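Local coordinates for protein putative immunoglobulin A1 protease (Bacteroides ovatus, PDB 3N6Z) that is probably a peptidase of the immunoglobulin A1 protease type, folded as a parallel beta-helix, at residues M51-T56 with L75-D80; H107-F112 with R131-V136; G184-V189 with G221-R226; N203-A208 with Y238-V243; I263-S268 with G294-C299. All blocks are in the same frame, centred on the assembly; numbering follows the deposited sequence.

Interaction 1 of 5, residues M51-T56 with L75-D80; sequences MIMNAT and LGADID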
# COMPACT_ATOMS: atom_id res chain seq x y z
N MSE A 51 -13.29 5.79 -18.32
CA MSE A 51 -11.96 5.72 -18.92
C MSE A 51 -11.24 7.06 -18.75
O MSE A 51 -11.78 8.11 -19.19
CB MSE A 51 -12.08 5.31 -20.40
CG MSE A 51 -10.76 4.99 -21.07
SE MSE A 51 -9.87 3.44 -20.40
CE MSE A 51 -11.04 2.11 -21.21
N ILE A 52 -10.06 7.00 -18.12
CA ILE A 52 -9.32 8.17 -17.69
C ILE A 52 -8.06 8.32 -18.56
O ILE A 52 -7.22 7.42 -18.61
CB ILE A 52 -8.92 8.03 -16.23
CG1 ILE A 52 -10.16 7.95 -15.33
CG2 ILE A 52 -7.95 9.16 -15.78
CD1 ILE A 52 -9.87 7.27 -13.97
N MSE A 53 -7.95 9.47 -19.23
CA MSE A 53 -6.85 9.73 -20.19
C MSE A 53 -5.88 10.82 -19.78
O MSE A 53 -4.84 10.97 -20.41
CB MSE A 53 -7.43 10.08 -21.56
CG MSE A 53 -8.34 8.99 -22.17
SE MSE A 53 -7.42 7.37 -22.52
CE MSE A 53 -6.26 7.94 -23.95
N ASN A 54 -6.22 11.61 -18.78
CA ASN A 54 -5.37 12.71 -18.32
C ASN A 54 -5.71 13.06 -16.88
O ASN A 54 -6.65 12.48 -16.30
CB ASN A 54 -5.49 13.90 -19.28
CG ASN A 54 -6.86 14.48 -19.33
OD1 ASN A 54 -7.52 14.65 -18.31
ND2 ASN A 54 -7.29 14.86 -20.52
N ALA A 55 -4.98 13.99 -16.28
CA ALA A 55 -5.17 14.33 -14.87
C ALA A 55 -6.43 15.11 -14.60
O ALA A 55 -6.96 15.07 -13.49
CB ALA A 55 -3.94 15.07 -14.32
N THR A 56 -6.94 15.82 -15.59
CA THR A 56 -8.19 16.53 -15.38
C THR A 56 -9.32 15.50 -15.20
O THR A 56 -10.17 15.62 -14.30
CB THR A 56 -8.51 17.44 -16.54
OG1 THR A 56 -7.43 18.36 -16.73
CG2 THR A 56 -9.80 18.23 -16.29
N LEU A 75 -7.68 3.29 -16.26
CA LEU A 75 -6.75 4.19 -16.96
C LEU A 75 -6.56 3.72 -18.39
O LEU A 75 -6.33 2.52 -18.61
CB LEU A 75 -5.38 4.24 -16.29
CG LEU A 75 -5.35 4.72 -14.82
CD1 LEU A 75 -3.89 4.76 -14.33
CD2 LEU A 75 -6.00 6.12 -14.72
N GLY A 76 -6.59 4.66 -19.31
CA GLY A 76 -6.28 4.40 -20.74
C GLY A 76 -4.95 4.98 -21.19
O GLY A 76 -4.60 4.86 -22.37
N ALA A 77 -4.22 5.58 -20.25
CA ALA A 77 -2.92 6.22 -20.48
C ALA A 77 -2.24 6.39 -19.13
O ALA A 77 -2.90 6.37 -18.09
CB ALA A 77 -3.10 7.60 -21.15
N ASP A 78 -0.93 6.63 -19.15
CA ASP A 78 -0.25 7.12 -17.95
C ASP A 78 -0.82 8.51 -17.63
O ASP A 78 -1.20 9.25 -18.53
CB ASP A 78 1.27 7.27 -18.16
CG ASP A 78 2.00 5.93 -18.35
OD1 ASP A 78 1.43 4.86 -18.05
OD2 ASP A 78 3.15 6.00 -18.80
N ILE A 79 -0.86 8.83 -16.35
CA ILE A 79 -1.44 10.07 -15.86
C ILE A 79 -0.38 10.81 -15.06
O ILE A 79 0.12 10.29 -14.07
CB ILE A 79 -2.68 9.84 -14.97
CG1 ILE A 79 -3.67 8.92 -15.69
CG2 ILE A 79 -3.29 11.22 -14.55
CD1 ILE A 79 -4.32 9.50 -16.96
N ASP A 80 -0.04 12.01 -15.46
CA ASP A 80 0.93 12.81 -14.71
C ASP A 80 0.14 13.90 -13.99
O ASP A 80 -0.44 14.79 -14.63
CB ASP A 80 2.00 13.39 -15.63
CG ASP A 80 3.13 14.07 -14.87
OD1 ASP A 80 2.89 14.54 -13.74
OD2 ASP A 80 4.24 14.16 -15.43
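I52 and L75 face each other as a parallel beta pair, and the hydrogen bond across the two segments runs from G76 N to I52 O, 2.9 Å long and close to straight at the hydrogen (176°). Most of the other contacts are apolar. CG2 of I52 meets CD2 of L75 at 3.8 Å, and the same methyl also touches CD1 of I79, whose side chain crosses that of I52 at about a right angle. I79 has chi2 at -66°, a bend that lays CD1 against the peptide between M53 and N54, 3.4 Å from N54 N. Its second branch, CG2, lies 3.6 Å from A55 CA. A branched aliphatic chain suits this place, since I79 touches both the M53-N54 peptide and A55; the small A55 lets the helix come close, its CB 3.5 Å from D80 O. The selenomethionine M53 approaches G76, its SE lying 3.6 Å from G76 CA, and the lack of a side chain on G76 lets it come near. N54 stands at the N-cap of helix 55-58, with OD1 accepting from Q57 N. Strand 50-52 thus pairs with strand 71-75, I58 of helix 55-58 packs on I52 and I79, and strand 79-80, outermost in its sheet within this chain, pairs with strand 107-110.

Interaction 2 of 5, residues H107-F112 with R131-V136; sequences HVIKNF and RNVGFV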
# COMPACT_ATOMS: atom_id res chain seq x y z
N HIS A 107 -0.67 1.01 -16.44
CA HIS A 107 -0.21 2.38 -16.56
C HIS A 107 0.26 2.91 -15.20
O HIS A 107 -0.01 2.32 -14.14
CB HIS A 107 -1.31 3.29 -17.12
CG HIS A 107 -1.78 2.88 -18.47
ND1 HIS A 107 -1.07 3.12 -19.62
CD2 HIS A 107 -2.91 2.24 -18.85
CE1 HIS A 107 -1.75 2.64 -20.65
NE2 HIS A 107 -2.87 2.10 -20.21
N VAL A 108 0.93 4.05 -15.26
CA VAL A 108 1.41 4.72 -14.05
C VAL A 108 0.73 6.07 -13.85
O VAL A 108 0.36 6.75 -14.82
CB VAL A 108 2.94 4.85 -14.01
CG1 VAL A 108 3.61 3.44 -14.00
CG2 VAL A 108 3.46 5.75 -15.10
N ILE A 109 0.59 6.43 -12.59
CA ILE A 109 0.17 7.74 -12.13
C ILE A 109 1.41 8.40 -11.52
O ILE A 109 1.99 7.89 -10.53
CB ILE A 109 -0.94 7.65 -11.08
CG1 ILE A 109 -2.18 6.96 -11.65
CG2 ILE A 109 -1.32 9.06 -10.55
CD1 ILE A 109 -3.26 6.62 -10.64
N LYS A 110 1.87 9.48 -12.12
CA LYS A 110 3.11 10.16 -11.73
C LYS A 110 2.83 11.42 -10.94
O LYS A 110 1.87 12.15 -11.20
CB LYS A 110 3.95 10.53 -12.98
CG LYS A 110 4.31 9.42 -13.87
CD LYS A 110 5.42 9.82 -14.87
CE LYS A 110 6.73 10.15 -14.18
NZ LYS A 110 7.90 10.02 -15.13
N ASN A 111 3.72 11.72 -9.99
CA ASN A 111 3.73 13.02 -9.30
C ASN A 111 2.44 13.31 -8.53
O ASN A 111 2.00 14.46 -8.42
CB ASN A 111 4.06 14.15 -10.32
CG ASN A 111 5.38 13.89 -11.03
OD1 ASN A 111 6.35 13.46 -10.40
ND2 ASN A 111 5.41 14.10 -12.34
N PHE A 112 1.81 12.26 -8.02
CA PHE A 112 0.64 12.39 -7.16
C PHE A 112 1.04 12.94 -5.79
O PHE A 112 1.96 12.43 -5.18
CB PHE A 112 -0.05 11.03 -7.02
CG PHE A 112 -1.07 10.97 -5.92
CD1 PHE A 112 -2.16 11.81 -5.94
CD2 PHE A 112 -0.98 10.03 -4.91
CE1 PHE A 112 -3.11 11.77 -4.93
CE2 PHE A 112 -1.94 9.97 -3.87
CZ PHE A 112 -3.01 10.84 -3.90
N ARG A 131 -6.05 -2.57 -9.07
CA ARG A 131 -5.12 -3.47 -9.72
C ARG A 131 -4.39 -2.80 -10.86
O ARG A 131 -4.91 -1.87 -11.50
CB ARG A 131 -5.84 -4.73 -10.23
CG ARG A 131 -6.93 -4.47 -11.28
CD ARG A 131 -7.74 -5.76 -11.61
NE ARG A 131 -8.94 -5.49 -12.41
CZ ARG A 131 -9.98 -4.79 -11.97
NH1 ARG A 131 -9.93 -4.22 -10.77
NH2 ARG A 131 -11.03 -4.57 -12.75
N ASN A 132 -3.21 -3.32 -11.14
CA ASN A 132 -2.47 -2.97 -12.34
C ASN A 132 -2.16 -1.48 -12.49
O ASN A 132 -2.23 -0.94 -13.60
CB ASN A 132 -3.18 -3.49 -13.60
CG ASN A 132 -3.63 -4.94 -13.48
OD1 ASN A 132 -2.86 -5.79 -13.05
ND2 ASN A 132 -4.88 -5.21 -13.88
N VAL A 133 -1.76 -0.82 -11.40
CA VAL A 133 -1.32 0.57 -11.46
C VAL A 133 -0.02 0.76 -10.68
O VAL A 133 0.15 0.18 -9.60
CB VAL A 133 -2.43 1.56 -11.00
CG1 VAL A 133 -2.73 1.45 -9.49
CG2 VAL A 133 -2.08 3.01 -11.38
N GLY A 134 0.84 1.64 -11.18
CA GLY A 134 1.99 2.12 -10.44
C GLY A 134 1.85 3.59 -10.12
O GLY A 134 1.31 4.35 -10.92
N PHE A 135 2.30 3.96 -8.93
CA PHE A 135 2.43 5.36 -8.54
C PHE A 135 3.91 5.71 -8.51
O PHE A 135 4.68 5.14 -7.73
CB PHE A 135 1.81 5.63 -7.15
CG PHE A 135 0.33 5.60 -7.15
CD1 PHE A 135 -0.36 4.39 -7.14
CD2 PHE A 135 -0.41 6.79 -7.12
CE1 PHE A 135 -1.73 4.37 -7.11
CE2 PHE A 135 -1.77 6.76 -7.12
CZ PHE A 135 -2.45 5.57 -7.11
N VAL A 136 4.34 6.62 -9.38
CA VAL A 136 5.74 7.03 -9.48
C VAL A 136 5.91 8.42 -8.88
O VAL A 136 5.20 9.36 -9.23
CB VAL A 136 6.22 7.01 -10.94
CG1 VAL A 136 7.61 7.66 -11.09
CG2 VAL A 136 6.17 5.59 -11.52
O HOH W 1 2.55 9.32 -8.15
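V136 O is gripped by two groups: N111 N donates to it at 2.9 Å, nearly in line with the carbonyl, and a water donates to it as well. That water also donates to I109 O and accepts from F112 N, so it ties the end of strand 107-110 to strand 133-136 where N111, with a positive phi, turns the chain. I109 O takes a second bond from V136 N. Farther back, I109 N reaches G134 O at 2.8 Å, and G134 N reaches H107 O over a longer 3.2 Å. These alternating bonds define a parallel ladder, the strands inclined by 28°.

On the face carrying I109 and F135 the side chains run side by side. With chi2 of I109 at 171°, CD1 extends to CZ of the F135 ring at 3.8 Å and lies 3.9 Å from V133 CG2. The F112 ring meets F135 obliquely, CD2 to CD2 at 4.0 Å. Such bulky apolar groups suit a face turned to the interior. The other face carries V108 and V136, which meet through CB and CG2 at 4.1 Å, while the aliphatic part of K110 lies alongside V136 and its NZ forms a salt bridge with E363. G134 has no side chain to crowd V108.

F122 places its ring edge-to-face with both F112 and F135. Strand 107-110 lies between strands 79-80 and 133-136 in its sheet, and strand 172-174 follows next.

Interaction 3 of 5, residues G184-V189 with G221-R226; sequences GGIAGV and GGIAGR. With SO4 (sulfate ion), chain C.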
# COMPACT_ATOMS: atom_id res chain seq x y z
N GLY A 184 2.67 3.13 5.57
CA GLY A 184 3.07 2.04 4.68
C GLY A 184 3.31 2.50 3.27
O GLY A 184 2.70 3.46 2.81
N GLY A 185 4.17 1.78 2.55
CA GLY A 185 4.42 2.17 1.16
C GLY A 185 3.18 2.04 0.28
O GLY A 185 2.99 2.82 -0.64
N ILE A 186 2.37 1.03 0.56
CA ILE A 186 1.12 0.77 -0.18
C ILE A 186 -0.10 1.31 0.57
O ILE A 186 -0.87 2.12 0.03
CB ILE A 186 0.95 -0.75 -0.55
CG1 ILE A 186 2.14 -1.30 -1.36
CG2 ILE A 186 -0.42 -1.01 -1.22
CD1 ILE A 186 2.33 -0.70 -2.74
N ALA A 187 -0.29 0.82 1.81
CA ALA A 187 -1.48 1.16 2.61
C ALA A 187 -1.07 1.47 4.03
O ALA A 187 -0.17 0.83 4.59
CB ALA A 187 -2.47 -0.03 2.62
N GLY A 188 -1.79 2.39 4.67
CA GLY A 188 -1.56 2.64 6.10
C GLY A 188 -1.96 1.45 6.96
O GLY A 188 -1.17 0.93 7.77
N VAL A 189 -3.21 1.00 6.76
CA VAL A 189 -3.83 -0.05 7.55
C VAL A 189 -4.51 -1.05 6.62
O VAL A 189 -5.32 -0.66 5.78
CB VAL A 189 -4.87 0.53 8.56
CG1 VAL A 189 -5.36 -0.59 9.49
CG2 VAL A 189 -4.30 1.72 9.35
N GLY A 221 5.69 0.23 7.99
CA GLY A 221 6.02 -0.94 7.18
C GLY A 221 6.35 -0.58 5.76
O GLY A 221 5.75 0.33 5.18
N GLY A 222 7.20 -1.38 5.12
CA GLY A 222 7.52 -1.17 3.71
C GLY A 222 6.29 -1.25 2.83
O GLY A 222 6.18 -0.52 1.85
N ILE A 223 5.37 -2.17 3.18
CA ILE A 223 4.12 -2.39 2.45
C ILE A 223 2.90 -1.81 3.18
O ILE A 223 2.15 -1.00 2.60
CB ILE A 223 3.91 -3.87 2.11
CG1 ILE A 223 5.05 -4.35 1.21
CG2 ILE A 223 2.51 -4.16 1.49
CD1 ILE A 223 5.08 -3.79 -0.23
N ALA A 224 2.70 -2.19 4.44
CA ALA A 224 1.57 -1.74 5.24
C ALA A 224 2.07 -1.34 6.63
O ALA A 224 2.90 -2.03 7.22
CB ALA A 224 0.50 -2.86 5.33
N GLY A 225 1.46 -0.31 7.20
CA GLY A 225 1.81 0.06 8.57
C GLY A 225 1.26 -0.85 9.64
O GLY A 225 2.00 -1.29 10.54
N ARG A 226 -0.02 -1.17 9.53
CA ARG A 226 -0.78 -1.79 10.59
C ARG A 226 -1.76 -2.80 9.99
O ARG A 226 -2.30 -2.57 8.91
CB ARG A 226 -1.51 -0.68 11.36
CG ARG A 226 -2.40 -1.10 12.51
CD ARG A 226 -3.16 0.12 13.01
NE ARG A 226 -4.04 -0.25 14.12
CZ ARG A 226 -5.07 0.49 14.53
NH1 ARG A 226 -5.30 1.68 13.99
NH2 ARG A 226 -5.85 0.02 15.51
S SO4 C . -8.52 2.45 16.03
O1 SO4 C . -9.75 3.10 15.55
O2 SO4 C . -8.30 2.73 17.45
O3 SO4 C . -8.64 1.01 15.85
O4 SO4 C . -7.42 3.01 15.27
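I223 O accepts two successive backbone donors, I186 N at 2.9 Å and A187 N at 3.1 Å, the second nearly in line with the carbonyl. Two neighbouring N-H groups converge there because G185 and I186 have helical backbone angles, which curl the chain between short extended pieces. The segment 221-226 curls in the same way, and the two GGIAG sequences lie one above the other as matched turns of the coil, consistent with the glycine-rich GLUG repeats of IgA1 protease relatives.

Beyond the curl the pairing is parallel: G225 N donates to A187 O at 3.3 Å and R226 N to G188 O at 3.0 Å. Across the contact G185 N makes two weak bonds, to G221 O and G222 O. Tightness explains the glycines. G184 CA lies 3.2 Å from G221 O, and the close backbone leaves no room for a beta carbon at G184, G185 or G225. A187 and A224 pair in register on the same face, while I186 and I223 lie side by side, pointing the same way, with CG1 of the first 4.0 Å from CD1 of the second.

At the far end R226 extends fully from CG to NE alongside V189. Its guanidinium presents NH1 and NH2 edge-on to a sulfate, probably from the crystallisation liquor, with NH1 2.8 Å from O4 and NH2 3.0 Å from O3; D258 forms a salt bridge to the same NH2.

Strands 183-184 and 218-221 lead into the two curls, and strands 189-190 and 224-227 continue from them, the first also pairing with strand 153-154.

Interaction 4 of 5, residues N203-A208 with Y238-V243; sequences NCYSNA and YAYGAV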
# COMPACT_ATOMS: atom_id res chain seq x y z
N ASN A 203 1.28 -9.36 -4.99
CA ASN A 203 2.06 -9.03 -6.17
C ASN A 203 2.26 -7.50 -6.29
O ASN A 203 1.97 -6.90 -7.32
CB ASN A 203 1.44 -9.64 -7.45
CG ASN A 203 1.89 -11.08 -7.67
OD1 ASN A 203 3.08 -11.42 -7.53
ND2 ASN A 203 0.93 -11.93 -7.98
N CYS A 204 2.79 -6.93 -5.22
CA CYS A 204 3.10 -5.51 -5.15
C CYS A 204 4.50 -5.25 -4.66
O CYS A 204 5.09 -6.05 -3.96
CB CYS A 204 2.14 -4.75 -4.21
SG CYS A 204 0.40 -4.75 -4.75
N TYR A 205 5.06 -4.13 -5.05
CA TYR A 205 6.30 -3.66 -4.45
C TYR A 205 6.24 -2.15 -4.18
O TYR A 205 5.40 -1.42 -4.71
CB TYR A 205 7.53 -4.01 -5.32
CG TYR A 205 7.68 -3.23 -6.61
CD1 TYR A 205 7.10 -3.69 -7.77
CD2 TYR A 205 8.43 -2.07 -6.67
CE1 TYR A 205 7.25 -3.00 -8.98
CE2 TYR A 205 8.63 -1.38 -7.88
CZ TYR A 205 8.02 -1.85 -9.04
OH TYR A 205 8.16 -1.17 -10.25
N SER A 206 7.16 -1.70 -3.34
CA SER A 206 7.36 -0.29 -3.12
C SER A 206 8.81 0.05 -2.93
O SER A 206 9.56 -0.73 -2.32
CB SER A 206 6.58 0.17 -1.90
OG SER A 206 6.65 1.57 -1.68
N ASN A 207 9.19 1.22 -3.45
CA ASN A 207 10.45 1.89 -3.18
C ASN A 207 10.25 3.25 -2.47
O ASN A 207 11.16 4.11 -2.41
CB ASN A 207 11.22 2.06 -4.49
CG ASN A 207 12.57 2.66 -4.27
OD1 ASN A 207 13.15 2.52 -3.19
ND2 ASN A 207 13.09 3.36 -5.28
N ALA A 208 9.07 3.48 -1.91
CA ALA A 208 8.83 4.74 -1.21
C ALA A 208 9.56 4.79 0.12
O ALA A 208 9.66 3.78 0.78
CB ALA A 208 7.33 4.90 -0.98
N TYR A 238 7.35 -7.18 -1.99
CA TYR A 238 8.63 -6.74 -1.45
C TYR A 238 8.73 -5.23 -1.43
O TYR A 238 8.02 -4.55 -2.17
CB TYR A 238 9.82 -7.42 -2.16
CG TYR A 238 10.52 -6.65 -3.25
CD1 TYR A 238 10.03 -6.62 -4.56
CD2 TYR A 238 11.68 -5.95 -2.98
CE1 TYR A 238 10.71 -5.91 -5.56
CE2 TYR A 238 12.36 -5.26 -3.97
CZ TYR A 238 11.87 -5.22 -5.26
OH TYR A 238 12.57 -4.53 -6.22
N ALA A 239 9.65 -4.72 -0.62
CA ALA A 239 9.89 -3.30 -0.53
C ALA A 239 11.37 -3.02 -0.42
O ALA A 239 12.13 -3.82 0.11
CB ALA A 239 9.13 -2.68 0.66
N TYR A 240 11.77 -1.84 -0.90
CA TYR A 240 13.15 -1.40 -0.77
C TYR A 240 13.36 0.04 -0.43
O TYR A 240 14.51 0.51 -0.32
CB TYR A 240 14.00 -1.87 -1.94
CG TYR A 240 13.72 -1.32 -3.32
CD1 TYR A 240 12.68 -1.79 -4.10
CD2 TYR A 240 14.62 -0.42 -3.91
CE1 TYR A 240 12.50 -1.38 -5.41
CE2 TYR A 240 14.43 0.04 -5.24
CZ TYR A 240 13.37 -0.48 -5.98
OH TYR A 240 13.12 -0.11 -7.29
N GLY A 241 12.28 0.78 -0.20
CA GLY A 241 12.47 2.13 0.37
C GLY A 241 12.76 2.14 1.88
O GLY A 241 12.35 1.26 2.61
N ALA A 242 13.50 3.12 2.36
CA ALA A 242 13.83 3.21 3.79
C ALA A 242 12.57 3.35 4.64
O ALA A 242 11.72 4.16 4.31
CB ALA A 242 14.75 4.41 4.03
N VAL A 243 12.47 2.58 5.72
CA VAL A 243 11.29 2.57 6.60
C VAL A 243 11.75 2.99 7.99
O VAL A 243 12.75 2.47 8.50
CB VAL A 243 10.59 1.19 6.68
CG1 VAL A 243 9.28 1.26 7.44
CG2 VAL A 243 10.41 0.59 5.31
O HOH W 2 9.20 0.96 0.58
O HOH W 3 15.80 2.50 -2.14
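N207 and Y240 come together through their torsions. N207, in one of its two modelled conformers, has CG anti to the backbone N (chi1 -177°), while Y240 has CG between its backbone N and carbonyl carbon (chi1 67°). The first torsion brings CG of N207 over one face of the Y240 ring, toward the rim and 3.4 Å from Y240 CE2, and chi2 (27°) turns the amide nearly parallel to the ring. CB of N207 makes a CH-pi contact 3.8 Å from the ring centroid. A flat polar amide suits this spot, because it stacks on the ring while a water lies near both OD1 and Y240 O.

Y205 and Y238 run alongside each other, Y205 CB touching Y238 CD1 at 3.7 Å; their rings are nearly parallel but slid apart and barely overlap. Three backbone bonds hold the strands: Y238 N to C204 O, S206 N to Y238 O, and Y240 N to S206 O at 2.9 Å. The OG of S206 accepts from A208 N at 3.1 Å, an ST turn, and is also hydrogen-bonded to T173 OG1. G241, without a side chain, brings CA to 3.3 Å from A208 O.

The phenols reach the C-terminal part of the chain, Y205 to S362 and Y238 to P357, and Y356 stacks on Y240. Strand 204-206 lies between strands 172-174 and 237-239, and Y205 stacks on Y172 from the preceding turn.

Interaction 5 of 5, residues I263-S268 with G294-C299; sequences IAIKNS and GSYENC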
# COMPACT_ATOMS: atom_id res chain seq x y z
N ILE A 263 -2.56 -12.06 10.75
CA ILE A 263 -2.23 -11.92 9.33
C ILE A 263 -1.51 -13.17 8.90
O ILE A 263 -0.89 -13.85 9.71
CB ILE A 263 -1.26 -10.68 9.07
CG1 ILE A 263 -1.35 -10.21 7.60
CG2 ILE A 263 0.18 -10.91 9.54
CD1 ILE A 263 -0.65 -8.87 7.32
N ALA A 264 -1.54 -13.43 7.60
CA ALA A 264 -0.58 -14.33 6.94
C ALA A 264 0.28 -13.47 6.02
O ALA A 264 -0.23 -12.62 5.31
CB ALA A 264 -1.30 -15.46 6.14
N ILE A 265 1.58 -13.69 6.08
CA ILE A 265 2.52 -13.09 5.13
C ILE A 265 3.28 -14.26 4.52
O ILE A 265 3.96 -15.03 5.22
CB ILE A 265 3.50 -12.05 5.73
CG1 ILE A 265 2.75 -10.95 6.48
CG2 ILE A 265 4.38 -11.44 4.61
CD1 ILE A 265 3.62 -9.91 7.10
N LYS A 266 3.17 -14.37 3.19
CA LYS A 266 3.71 -15.50 2.45
C LYS A 266 4.45 -15.00 1.23
O LYS A 266 4.00 -14.08 0.56
CB LYS A 266 2.58 -16.44 1.98
CG LYS A 266 1.71 -16.98 3.14
CD LYS A 266 0.60 -17.95 2.63
CE LYS A 266 -0.48 -18.22 3.70
NZ LYS A 266 -1.73 -18.89 3.20
N ASN A 267 5.57 -15.64 0.92
CA ASN A 267 6.32 -15.36 -0.30
C ASN A 267 6.55 -13.87 -0.46
O ASN A 267 6.10 -13.25 -1.42
CB ASN A 267 5.60 -15.93 -1.52
CG ASN A 267 5.45 -17.42 -1.44
OD1 ASN A 267 4.31 -17.98 -1.44
ND2 ASN A 267 6.55 -18.08 -1.37
N SER A 268 7.25 -13.30 0.50
CA SER A 268 7.52 -11.86 0.57
C SER A 268 8.94 -11.60 1.01
O SER A 268 9.63 -12.48 1.56
CB SER A 268 6.48 -11.18 1.47
OG SER A 268 5.16 -11.28 0.87
N GLY A 294 1.08 -13.51 13.76
CA GLY A 294 1.07 -13.84 12.35
C GLY A 294 1.52 -15.25 12.02
O GLY A 294 2.19 -15.92 12.81
N SER A 295 1.16 -15.65 10.80
CA SER A 295 1.52 -16.93 10.22
C SER A 295 2.35 -16.65 8.96
O SER A 295 1.92 -15.90 8.08
CB SER A 295 0.30 -17.76 9.87
OG SER A 295 -0.47 -18.04 11.01
N TYR A 296 3.51 -17.27 8.87
CA TYR A 296 4.47 -16.90 7.85
C TYR A 296 4.95 -18.08 7.05
O TYR A 296 5.13 -19.19 7.59
CB TYR A 296 5.68 -16.23 8.51
CG TYR A 296 5.28 -15.06 9.41
CD1 TYR A 296 4.70 -13.92 8.88
CD2 TYR A 296 5.36 -15.15 10.78
CE1 TYR A 296 4.29 -12.88 9.69
CE2 TYR A 296 4.95 -14.11 11.60
CZ TYR A 296 4.41 -12.97 11.05
OH TYR A 296 3.97 -11.94 11.84
N GLU A 297 5.22 -17.83 5.77
CA GLU A 297 5.82 -18.85 4.90
C GLU A 297 6.70 -18.12 3.90
O GLU A 297 6.25 -17.15 3.29
CB GLU A 297 4.72 -19.63 4.19
CG GLU A 297 5.22 -20.70 3.25
CD GLU A 297 4.13 -21.50 2.55
OE1 GLU A 297 2.93 -21.14 2.62
OE2 GLU A 297 4.51 -22.51 1.91
N ASN A 298 7.92 -18.61 3.67
CA ASN A 298 8.78 -18.10 2.61
C ASN A 298 8.94 -16.57 2.68
O ASN A 298 8.59 -15.85 1.71
CB ASN A 298 8.27 -18.51 1.22
CG ASN A 298 8.17 -20.02 1.01
OD1 ASN A 298 7.40 -20.48 0.13
ND2 ASN A 298 8.93 -20.78 1.75
N CYS A 299 9.39 -16.09 3.84
CA CYS A 299 9.66 -14.68 4.07
C CYS A 299 11.16 -14.46 4.18
O CYS A 299 11.83 -15.12 5.01
CB CYS A 299 8.97 -14.18 5.33
SG CYS A 299 7.14 -14.10 5.17
O HOH W 4 4.11 -21.08 -1.14
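N267 ND2 donates to N298 OD1 at 3.0 Å, side chain to side chain, in the plane of the acceptor amide, although the bond is bent (131° at the hydrogen). Nearby, Y296 presents a ring edge to I265, with CB of I265 lying 3.9 Å from CD1 of Y296. The sulfur of C299 comes within 3.3 Å of I265 O and touches CG2 of I265. The aliphatic chain, the ring carbons and the compact thiol fill this face, while the tyrosine OH is satisfied by A291 O. On the opposite face the extended chains of K266, in one of its two modelled conformers, and E297 cross obliquely, their charged ends apart.

The backbone positions these groups. In a parallel ladder S295 N donates to I263 O at 2.9 Å, I265 N to S295 O, E297 N to I265 O, and N267 N to E297 O at 2.9 Å; S268 N then reaches N298 O. N267 and N298 both take left-handed helical backbone angles, a conformation asparagine tolerates well; the chain turns a corner there and the two side chains lie side by side in register, their amide planes 46° apart. This is an asparagine ladder of the kind familiar in parallel beta-helices, and N236 touches N267 from the preceding coil. S268 OG donates to K266 O across the corner, with the donor above the carbonyl plane.

Farther out, F327 stacks on the Y296 ring. Strand 263-266 lies between strands 233-235 and 294-296, while V287 of strand 287-289 packs on I265 and Y296.

All five contacts join successive coils of one solenoid through parallel backbone pairing, yet their place alters the chemistry. Interactions 1, 2 and 5 are partly buried, 3 and 4 buried. Interactions 1 and 2 touch, since strands 79-80 and 107-110 are neighbours in the same sheet; the first lies near the N-terminal end, where a helix packs, the second farther in, with more aromatic filling. Interactions 3 and 4 also touch, their segments alternating along the chain: glycines and small residues dominate one, side-by-side tyrosines and an asparagine amide stacked on a tyrosine ring the other. Interaction 5, about 35 Å from interaction 1 between centres and across the middle of the chain, has an asparagine ladder at its turn.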